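Local coordinates for protein ribokinase, putative (Burkholderia thailandensis, PDB 3B1N) that probably phosphorylates nucleosides as a kinase of the ribokinase (pfkB) family, binding ADP and the nucleoside analogue mizoribine, at residues Glu155-Gln158 / Pro162-Phe165. Residues are numbered along the deposited sequence; the frame is centred on the assembly and turned at random.
Sequences ELAQ and PFIF
L156 and F163 carry this contact, apolar between its side chains, where the last turn of helix 146-158 rests on the start of strand 163-165. The closest approach is from CB of L156 to CD2 of F163, 3.7 Å, and the same CB also lies 4.0 Å from CE2, so the leucine's first side-chain carbon comes obliquely onto the CD2-CE2 bond of the ring. Its branch reaches the root of the phenylalanine: CD1 of L156 sits 4.1 Å from both CB and CG of F163. The CG of L156 stands anti to its carbonyl carbon, chi1 -71°, and this sends the branched end past the ring toward strand 138-141, where it touches A139 and V141. Leucine suits the place because its branched end can touch the ring and strand 138-141 at once.

A157 adds a lighter apolar touch, its CB 4.2 Å from CE2 of F163. Being so small, it lets the far part of the ring come near the helix backbone, and its N lies 3.9 Å from CE2 at an oblique angle. The methyl also meets L185 of helix 176-185. On the ring's side, chi1 of 68° holds CG of F163 between the backbone N and the carbonyl carbon, a position that a strand's extended backbone accommodates. Phenylalanine suits because its wide, flat ring spans two consecutive helix residues.

The strand's backbone is bonded on both sides: F163 to Y188 and T187, its N also to OG1 of T187; I164 to A139 and V141, while its side chain packs on helix 251-264. The contact thus closes the beta-alpha-beta unit of strand 138-141, helix 146-158 and strand 163-165. With dispersion and burial of carbon as its chemistry, helix and strand are joined by shape and hydrophobicity, without directional bonds between them.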
# COMPACT_ATOMS: atom_id res chain seq x y z
N GLU B 155 -18.29 26.39 9.10
CA GLU B 155 -18.66 27.52 8.26
C GLU B 155 -19.89 27.24 7.43
O GLU B 155 -20.76 28.08 7.27
CB GLU B 155 -17.51 27.92 7.39
CG GLU B 155 -16.41 28.58 8.24
CD GLU B 155 -15.29 29.11 7.43
OE1 GLU B 155 -15.40 29.03 6.19
OE2 GLU B 155 -14.29 29.60 8.04
N LEU B 156 -19.98 26.03 6.87
CA LEU B 156 -21.17 25.75 6.08
C LEU B 156 -22.42 25.74 6.95
O LEU B 156 -23.49 26.20 6.52
CB LEU B 156 -21.00 24.43 5.29
CG LEU B 156 -20.01 24.52 4.14
CD1 LEU B 156 -19.60 23.09 3.78
CD2 LEU B 156 -20.60 25.23 2.91
N ALA B 157 -22.31 25.21 8.18
CA ALA B 157 -23.46 25.09 9.09
C ALA B 157 -23.88 26.49 9.49
O ALA B 157 -25.06 26.76 9.61
CB ALA B 157 -23.09 24.27 10.32
N GLN B 158 -22.91 27.38 9.67
CA GLN B 158 -23.28 28.70 10.14
C GLN B 158 -23.87 29.54 9.00
O GLN B 158 -24.78 30.36 9.23
CB GLN B 158 -22.09 29.30 10.86
CG GLN B 158 -21.17 30.09 10.05
CD GLN B 158 -21.31 31.54 10.41
OE1 GLN B 158 -21.17 31.91 11.59
NE2 GLN B 158 -21.61 32.38 9.41
N PRO B 162 -26.89 23.45 3.11
CA PRO B 162 -27.02 22.00 3.40
C PRO B 162 -25.75 21.28 2.89
O PRO B 162 -25.26 21.63 1.83
CB PRO B 162 -28.23 21.56 2.59
CG PRO B 162 -28.59 22.68 1.68
CD PRO B 162 -27.84 23.92 2.07
N PHE B 163 -25.21 20.35 3.66
CA PHE B 163 -23.98 19.69 3.19
C PHE B 163 -23.93 18.27 3.67
O PHE B 163 -24.40 17.90 4.76
CB PHE B 163 -22.70 20.48 3.60
CG PHE B 163 -22.41 20.48 5.09
CD1 PHE B 163 -21.48 19.60 5.65
CD2 PHE B 163 -23.05 21.38 5.94
CE1 PHE B 163 -21.20 19.60 7.02
CE2 PHE B 163 -22.76 21.42 7.31
CZ PHE B 163 -21.84 20.54 7.87
N ILE B 164 -23.35 17.42 2.80
CA ILE B 164 -22.97 16.06 3.20
C ILE B 164 -21.62 16.11 3.92
O ILE B 164 -20.71 16.77 3.43
CB ILE B 164 -22.78 15.19 1.93
CG1 ILE B 164 -24.07 15.12 1.08
CG2 ILE B 164 -22.38 13.73 2.38
CD1 ILE B 164 -23.94 14.23 -0.18
N PHE B 165 -21.53 15.42 5.04
CA PHE B 165 -20.26 15.21 5.75
C PHE B 165 -19.76 13.80 5.44
O PHE B 165 -20.45 12.81 5.70
CB PHE B 165 -20.48 15.41 7.24
CG PHE B 165 -19.25 15.20 8.09
CD1 PHE B 165 -18.06 15.86 7.79
CD2 PHE B 165 -19.31 14.38 9.20
CE1 PHE B 165 -16.92 15.67 8.61
CE2 PHE B 165 -18.18 14.16 9.99
CZ PHE B 165 -17.00 14.82 9.68